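Local coordinates for pectate lyase (Bacillus, PDB 3VMV), which probably cleaves polygalacturonate, the demethylated galacturonan of pectin, by beta-elimination, as a secreted lyase of polysaccharide lyase family 1, at residues N248-K262 / V283-T295. Residues are numbered along the deposited sequence; the frame is centred on the assembly and turned at random.
Sequences NVGSGQADPTTGFIK and VFVNTPNSHLNST
N248 and N286 stand one above the other, CA atoms 4.9 Å apart, where two successive parallel coils turn a corner. There N248 N donates to V285 O at 2.9 Å, almost straight (165°), and V249 N to T287 OG1 at 3.1 Å. The T287 hydroxyl also donates to V285 O, from above the carbonyl plane, so this oxygen takes two hydrogens while OG1 both gives and receives. With chi1 at -72°, OG1 lies beside its own backbone N, and CG2, anti to that N, rests 3.9 Å from V249 CB. A valine here would probably leave V249 N without its acceptor and V285 O with one donor fewer. Water 1 donates to both G250 O and N286 O, bridging the coils beside the corner. Farther along, P288 points toward the first coil, its CD 3.3 Å from V249 O, which is buried there with no polar partner in the model, and its CG against G252 CA. I261 makes a CH-pi contact over one face of the H291 imidazole, its CB 4.0 Å from the ring centroid, while L292 CG covers the opposite face; F260 CE2 comes to the imidazole edge, and water 2 ties NE2 to I261 O. K262 NZ makes its salt bridge with D228, outside the two segments. Stacked corners of this kind, followed by irregular loops, are characteristic of the right-handed parallel beta-helix of pectate lyases, here near one end of the solenoid.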
ATOM      1  N   ASN A 248       7.933 -18.441   7.439  1.00 10.96           N
ATOM      2  CA  ASN A 248       7.161 -18.469   8.679  1.00 13.14           C
ATOM      3  C   ASN A 248       5.912 -17.644   8.515  1.00 13.04           C
ATOM      4  O   ASN A 248       5.639 -16.727   9.318  1.00 12.75           O
ATOM      5  CB  ASN A 248       8.000 -17.961   9.858  1.00 13.17           C
ATOM      6  CG  ASN A 248       7.311 -18.168  11.200  1.00 16.97           C
ATOM      7  OD1 ASN A 248       7.534 -17.395  12.151  1.00 23.51           O
ATOM      8  ND2 ASN A 248       6.481 -19.183  11.290  1.00 17.32           N
ATOM      9  N   VAL A 249       5.153 -17.956   7.465  1.00 13.28           N
ATOM     10  CA  VAL A 249       3.931 -17.216   7.135  1.00 11.64           C
ATOM     11  C   VAL A 249       2.675 -18.043   7.298  1.00 12.77           C
ATOM     12  O   VAL A 249       2.456 -19.025   6.588  1.00 16.39           O
ATOM     13  CB  VAL A 249       3.991 -16.742   5.690  1.00 10.51           C
ATOM     14  CG1 VAL A 249       2.670 -16.065   5.220  1.00 11.39           C
ATOM     15  CG2 VAL A 249       5.135 -15.737   5.526  1.00 12.12           C
ATOM     16  N   GLY A 250       1.838 -17.634   8.246  1.00 14.20           N
ATOM     17  CA  GLY A 250       0.554 -18.272   8.446  1.00 16.68           C
ATOM     18  C   GLY A 250       0.578 -19.289   9.549  1.00 17.25           C
ATOM     19  O   GLY A 250       1.577 -19.995   9.724  1.00 18.72           O
ATOM     20  N   SER A 251      -0.537 -19.416  10.280  1.00 16.77           N
ATOM     21  CA  SER A 251      -0.545 -20.358  11.418  1.00 19.35           C
ATOM     22  C   SER A 251      -0.716 -21.839  11.081  1.00 25.42           C
ATOM     23  O   SER A 251      -0.396 -22.686  11.912  1.00 26.11           O
ATOM     24  CB  SER A 251      -1.628 -19.965  12.432  1.00 21.62           C
ATOM     25  OG  SER A 251      -2.914 -20.354  11.933  1.00 22.32           O
ATOM     26  N   GLY A 252      -1.222 -22.143   9.884  1.00 19.27           N
ATOM     27  CA  GLY A 252      -1.501 -23.514   9.499  1.00 16.95           C
ATOM     28  C   GLY A 252      -2.808 -24.067  10.055  1.00 17.23           C
ATOM     29  O   GLY A 252      -3.214 -25.167   9.717  1.00 20.97           O
ATOM     30  N   GLN A 253      -3.498 -23.284  10.877  1.00 20.19           N
ATOM     31  CA  GLN A 253      -4.758 -23.756  11.462  1.00 20.98           C
ATOM     32  C   GLN A 253      -5.890 -23.500  10.481  1.00 16.16           C
ATOM     33  O   GLN A 253      -5.793 -22.586   9.670  1.00 17.49           O
ATOM     34  CB  GLN A 253      -5.021 -23.039  12.784  1.00 28.13           C
ATOM     35  CG  GLN A 253      -4.023 -23.432  13.878  1.00 35.31           C
ATOM     36  CD  GLN A 253      -3.994 -24.937  14.127  1.00 45.53           C
ATOM     37  OE1 GLN A 253      -4.906 -25.500  14.742  1.00 51.10           O
ATOM     38  NE2 GLN A 253      -2.946 -25.599  13.637  1.00 49.12           N
ATOM     39  N   ALA A 254      -6.964 -24.291  10.532  1.00 19.82           N
ATOM     40  CA  ALA A 254      -8.094 -24.025   9.644  1.00 15.98           C
ATOM     41  C   ALA A 254      -8.855 -22.787  10.094  1.00 16.90           C
ATOM     42  O   ALA A 254      -9.174 -22.642  11.275  1.00 21.82           O
ATOM     43  CB  ALA A 254      -9.027 -25.243   9.589  1.00 19.20           C
ATOM     44  N   ASP A 255      -9.144 -21.883   9.164  1.00 16.73           N
ATOM     45  CA  ASP A 255      -9.967 -20.737   9.500  1.00 19.62           C
ATOM     46  C   ASP A 255     -11.364 -21.143   9.953  1.00 18.85           C
ATOM     47  O   ASP A 255     -11.998 -21.964   9.311  1.00 18.60           O
ATOM     48  CB  ASP A 255     -10.075 -19.804   8.304  1.00 18.05           C
ATOM     49  CG  ASP A 255     -10.864 -18.559   8.637  1.00 25.50           C
ATOM     50  OD1 ASP A 255     -10.459 -17.836   9.588  1.00 29.69           O
ATOM     51  OD2 ASP A 255     -11.914 -18.352   8.016  1.00 22.67           O
ATOM     52  N   PRO A 256     -11.834 -20.613  11.098  1.00 19.36           N
ATOM     53  CA  PRO A 256     -13.139 -21.081  11.578  1.00 24.31           C
ATOM     54  C   PRO A 256     -14.288 -20.709  10.647  1.00 23.54           C
ATOM     55  O   PRO A 256     -15.311 -21.393  10.660  1.00 26.80           O
ATOM     56  CB  PRO A 256     -13.309 -20.347  12.919  1.00 28.17           C
ATOM     57  CG  PRO A 256     -11.916 -20.048  13.369  1.00 26.05           C
ATOM     58  CD  PRO A 256     -11.126 -19.793  12.102  1.00 19.55           C
ATOM     59  N   THR A 257     -14.129 -19.651   9.864  1.00 20.77           N
ATOM     60  CA  THR A 257     -15.202 -19.203   8.966  1.00 20.80           C
ATOM     61  C   THR A 257     -15.196 -19.952   7.629  1.00 22.39           C
ATOM     62  O   THR A 257     -16.221 -20.458   7.200  1.00 23.89           O
ATOM     63  CB  THR A 257     -15.129 -17.684   8.708  1.00 27.23           C
ATOM     64  OG1 THR A 257     -15.209 -16.978   9.957  1.00 27.39           O
ATOM     65  CG2 THR A 257     -16.257 -17.245   7.801  1.00 26.19           C
ATOM     66  N   THR A 258     -14.046 -20.019   6.954  1.00 20.08           N
ATOM     67  CA  THR A 258     -14.014 -20.615   5.615  1.00 18.61           C
ATOM     68  C   THR A 258     -13.421 -22.021   5.582  1.00 19.25           C
ATOM     69  O   THR A 258     -13.495 -22.726   4.552  1.00 19.44           O
ATOM     70  CB  THR A 258     -13.108 -19.775   4.666  1.00 17.04           C
ATOM     71  OG1 THR A 258     -11.757 -19.846   5.152  1.00 15.86           O
ATOM     72  CG2 THR A 258     -13.547 -18.324   4.604  1.00 17.74           C
ATOM     73  N   GLY A 259     -12.789 -22.425   6.680  1.00 18.11           N
ATOM     74  CA  GLY A 259     -12.168 -23.728   6.775  1.00 16.69           C
ATOM     75  C   GLY A 259     -10.822 -23.798   6.079  1.00 14.38           C
ATOM     76  O   GLY A 259     -10.155 -24.844   6.124  1.00 18.93           O
ATOM     77  N   PHE A 260     -10.393 -22.683   5.479  1.00 16.83           N
ATOM     78  CA  PHE A 260      -9.173 -22.705   4.684  1.00 15.83           C
ATOM     79  C   PHE A 260      -7.940 -22.746   5.606  1.00 14.64           C
ATOM     80  O   PHE A 260      -7.895 -22.070   6.649  1.00 17.56           O
ATOM     81  CB  PHE A 260      -9.137 -21.456   3.782  1.00 15.27           C
ATOM     82  CG  PHE A 260      -8.357 -21.630   2.502  1.00 14.77           C
ATOM     83  CD1 PHE A 260      -9.022 -21.772   1.290  1.00 16.04           C
ATOM     84  CD2 PHE A 260      -6.964 -21.592   2.498  1.00 14.31           C
ATOM     85  CE1 PHE A 260      -8.323 -21.933   0.103  1.00 14.24           C
ATOM     86  CE2 PHE A 260      -6.251 -21.772   1.305  1.00 15.38           C
ATOM     87  CZ  PHE A 260      -6.943 -21.957   0.103  1.00 14.69           C
ATOM     88  N   ILE A 261      -6.932 -23.515   5.234  1.00 15.01           N
ATOM     89  CA  ILE A 261      -5.695 -23.537   6.014  1.00 14.38           C
ATOM     90  C   ILE A 261      -5.023 -22.168   6.035  1.00 15.21           C
ATOM     91  O   ILE A 261      -4.711 -21.631   4.989  1.00 13.27           O
ATOM     92  CB  ILE A 261      -4.709 -24.586   5.425  1.00 16.53           C
ATOM     93  CG1 ILE A 261      -5.294 -25.987   5.610  1.00 20.53           C
ATOM     94  CG2 ILE A 261      -3.319 -24.450   6.061  1.00 18.67           C
ATOM     95  CD1 ILE A 261      -4.497 -27.061   4.904  1.00 26.68           C
ATOM     96  N   LYS A 262      -4.783 -21.631   7.234  1.00 13.07           N
ATOM     97  CA  LYS A 262      -4.206 -20.287   7.357  1.00 13.88           C
ATOM     98  C   LYS A 262      -2.744 -20.270   6.934  1.00 14.80           C
ATOM     99  O   LYS A 262      -1.933 -21.005   7.472  1.00 18.37           O
ATOM    100  CB  LYS A 262      -4.348 -19.784   8.787  1.00 14.12           C
ATOM    101  CG  LYS A 262      -5.772 -19.361   9.120  1.00 15.37           C
ATOM    102  CD  LYS A 262      -5.884 -19.046  10.596  1.00 23.26           C
ATOM    103  CE  LYS A 262      -7.098 -18.222  10.927  1.00 26.53           C
ATOM    104  NZ  LYS A 262      -6.947 -17.899  12.393  1.00 23.98           N
ATOM    105  N   VAL A 283       8.794 -19.261  -3.142  1.00  9.84           N
ATOM    106  CA  VAL A 283       9.572 -20.079  -2.228  1.00  9.93           C
ATOM    107  C   VAL A 283       8.901 -19.987  -0.867  1.00 11.78           C
ATOM    108  O   VAL A 283       8.681 -18.886  -0.362  1.00 12.15           O
ATOM    109  CB  VAL A 283      11.030 -19.628  -2.187  1.00  9.55           C
ATOM    110  CG1 VAL A 283      11.773 -20.304  -1.018  1.00 14.08           C
ATOM    111  CG2 VAL A 283      11.720 -19.960  -3.538  1.00 11.43           C
ATOM    112  N   PHE A 284       8.564 -21.147  -0.308  1.00 10.12           N
ATOM    113  CA  PHE A 284       7.873 -21.214   0.977  1.00 10.64           C
ATOM    114  C   PHE A 284       8.770 -21.927   1.987  1.00  9.52           C
ATOM    115  O   PHE A 284       9.051 -23.125   1.832  1.00 12.01           O
ATOM    116  CB  PHE A 284       6.575 -22.035   0.807  1.00 12.07           C
ATOM    117  CG  PHE A 284       5.609 -21.462  -0.202  1.00 10.41           C
ATOM    118  CD1 PHE A 284       4.817 -20.351   0.111  1.00 12.90           C
ATOM    119  CD2 PHE A 284       5.421 -22.095  -1.429  1.00 14.03           C
ATOM    120  CE1 PHE A 284       3.895 -19.831  -0.802  1.00 11.73           C
ATOM    121  CE2 PHE A 284       4.499 -21.585  -2.352  1.00 11.67           C
ATOM    122  CZ  PHE A 284       3.748 -20.459  -2.031  1.00 11.89           C
ATOM    123  N   VAL A 285       9.228 -21.192   3.011  1.00 10.14           N
ATOM    124  CA  VAL A 285      10.020 -21.822   4.046  1.00  9.15           C
ATOM    125  C   VAL A 285       9.218 -21.771   5.344  1.00 11.06           C
ATOM    126  O   VAL A 285       8.789 -20.696   5.775  1.00 11.20           O
ATOM    127  CB  VAL A 285      11.334 -21.048   4.241  1.00 12.35           C
ATOM    128  CG1 VAL A 285      12.199 -21.671   5.312  1.00 12.98           C
ATOM    129  CG2 VAL A 285      12.094 -20.968   2.904  1.00 14.57           C
ATOM    130  N   ASN A 286       9.022 -22.934   5.942  1.00 11.73           N
ATOM    131  CA  ASN A 286       8.234 -23.060   7.193  1.00 12.62           C
ATOM    132  C   ASN A 286       6.904 -22.329   7.019  1.00 12.85           C
ATOM    133  O   ASN A 286       6.450 -21.575   7.897  1.00 14.34           O
ATOM    134  CB  ASN A 286       9.024 -22.568   8.440  1.00 10.14           C
ATOM    135  CG  ASN A 286      10.151 -23.514   8.798  1.00 12.65           C
ATOM    136  OD1 ASN A 286      10.318 -24.563   8.164  1.00 15.50           O
ATOM    137  ND2 ASN A 286      10.926 -23.167   9.824  1.00 19.50           N
ATOM    138  N   THR A 287       6.305 -22.516   5.843  1.00 11.19           N
ATOM    139  CA  THR A 287       5.068 -21.842   5.487  1.00 10.78           C
ATOM    140  C   THR A 287       4.140 -22.843   4.820  1.00 14.14           C
ATOM    141  O   THR A 287       4.534 -23.466   3.828  1.00 15.60           O
ATOM    142  CB  THR A 287       5.393 -20.739   4.462  1.00 11.48           C
ATOM    143  OG1 THR A 287       6.092 -19.653   5.106  1.00 11.07           O
ATOM    144  CG2 THR A 287       4.104 -20.139   3.853  1.00 13.32           C
ATOM    145  N   PRO A 288       2.927 -23.040   5.366  1.00 12.34           N
ATOM    146  CA  PRO A 288       2.033 -24.070   4.801  1.00 14.04           C
ATOM    147  C   PRO A 288       1.803 -23.814   3.311  1.00 13.81           C
ATOM    148  O   PRO A 288       1.466 -22.685   2.925  1.00 14.63           O
ATOM    149  CB  PRO A 288       0.705 -23.823   5.529  1.00 19.20           C
ATOM    150  CG  PRO A 288       1.083 -23.179   6.808  1.00 18.30           C
ATOM    151  CD  PRO A 288       2.336 -22.362   6.535  1.00 17.01           C
ATOM    152  N   ASN A 289       1.990 -24.842   2.478  1.00 12.86           N
ATOM    153  CA  ASN A 289       1.806 -24.595   1.063  1.00 14.07           C
ATOM    154  C   ASN A 289       1.388 -25.804   0.230  1.00 15.78           C
ATOM    155  O   ASN A 289       0.904 -25.624  -0.909  1.00 17.22           O
ATOM    156  CB  ASN A 289       3.074 -23.986   0.444  1.00 15.73           C
ATOM    157  CG  ASN A 289       4.223 -24.967   0.390  1.00 17.54           C
ATOM    158  OD1 ASN A 289       4.462 -25.606  -0.635  1.00 21.79           O
ATOM    159  ND2 ASN A 289       4.957 -25.083   1.484  1.00 16.69           N
ATOM    160  N   SER A 290       1.581 -27.006   0.760  1.00 15.49           N
ATOM    161  CA  SER A 290       1.289 -28.203  -0.061  1.00 17.82           C
ATOM    162  C   SER A 290      -0.182 -28.365  -0.452  1.00 19.74           C
ATOM    163  O   SER A 290      -0.514 -29.061  -1.415  1.00 22.55           O
ATOM    164  CB  SER A 290       1.821 -29.452   0.632  1.00 19.41           C
ATOM    165  OG  SER A 290       1.077 -29.726   1.807  1.00 27.27           O
ATOM    166  N   HIS A 291      -1.058 -27.698   0.278  1.00 17.49           N
ATOM    167  CA  HIS A 291      -2.488 -27.750   0.041  1.00 15.99           C
ATOM    168  C   HIS A 291      -2.934 -26.846  -1.081  1.00 15.41           C
ATOM    169  O   HIS A 291      -4.112 -26.891  -1.485  1.00 18.27           O
ATOM    170  CB  HIS A 291      -3.216 -27.324   1.316  1.00 16.69           C
ATOM    171  CG  HIS A 291      -2.883 -25.941   1.757  1.00 18.16           C
ATOM    172  ND1 HIS A 291      -1.668 -25.626   2.333  1.00 19.07           N
ATOM    173  CD2 HIS A 291      -3.578 -24.786   1.673  1.00 14.84           C
ATOM    174  CE1 HIS A 291      -1.632 -24.340   2.593  1.00 14.25           C
ATOM    175  NE2 HIS A 291      -2.783 -23.799   2.215  1.00 13.36           N
ATOM    176  N   LEU A 292      -2.030 -25.985  -1.553  1.00 15.96           N
ATOM    177  CA  LEU A 292      -2.369 -24.950  -2.555  1.00 14.04           C
ATOM    178  C   LEU A 292      -2.347 -25.430  -4.020  1.00 17.08           C
ATOM    179  O   LEU A 292      -1.475 -26.231  -4.428  1.00 20.47           O
ATOM    180  CB  LEU A 292      -1.410 -23.778  -2.434  1.00 15.60           C
ATOM    181  CG  LEU A 292      -1.535 -23.055  -1.110  1.00 14.90           C
ATOM    182  CD1 LEU A 292      -0.377 -22.018  -0.986  1.00 17.26           C
ATOM    183  CD2 LEU A 292      -2.895 -22.374  -1.022  1.00 16.77           C
ATOM    184  N   ASN A 293      -3.318 -24.938  -4.782  1.00 16.87           N
ATOM    185  CA  ASN A 293      -3.394 -25.101  -6.219  1.00 21.01           C
ATOM    186  C   ASN A 293      -3.655 -23.728  -6.818  1.00 17.78           C
ATOM    187  O   ASN A 293      -4.278 -22.888  -6.161  1.00 17.03           O
ATOM    188  CB  ASN A 293      -4.615 -25.983  -6.606  1.00 22.49           C
ATOM    189  CG  ASN A 293      -4.579 -27.393  -6.005  1.00 29.69           C
ATOM    190  OD1 ASN A 293      -3.696 -28.161  -6.309  1.00 28.08           O
ATOM    191  ND2 ASN A 293      -5.554 -27.722  -5.152  1.00 29.91           N
ATOM    192  N   SER A 294      -3.167 -23.473  -8.033  1.00 15.27           N
ATOM    193  CA  SER A 294      -3.575 -22.273  -8.759  1.00 14.18           C
ATOM    194  C   SER A 294      -5.023 -22.403  -9.185  1.00 14.61           C
ATOM    195  O   SER A 294      -5.447 -23.433  -9.690  1.00 15.37           O
ATOM    196  CB  SER A 294      -2.705 -22.021  -9.994  1.00 17.75           C
ATOM    197  OG  SER A 294      -1.385 -21.623  -9.639  1.00 16.33           O
ATOM    198  N   THR A 295      -5.791 -21.360  -8.932  1.00 13.86           N
ATOM    199  CA  THR A 295      -7.213 -21.398  -9.225  1.00 13.58           C
ATOM    200  C   THR A 295      -7.602 -20.396 -10.315  1.00 14.43           C
ATOM    201  O   THR A 295      -8.772 -20.257 -10.626  1.00 14.78           O
ATOM    202  CB  THR A 295      -8.087 -21.174  -7.936  1.00 16.99           C
ATOM    203  OG1 THR A 295      -7.897 -19.826  -7.443  1.00 12.79           O
ATOM    204  CG2 THR A 295      -7.676 -22.168  -6.851  1.00 14.34           C
TER
HETATM  205  O   HOH W   1       4.368 -20.703   9.656  1.00 28.07           O
HETATM  206  O   HOH W   2      -2.978 -21.020   2.918  1.00 13.93           O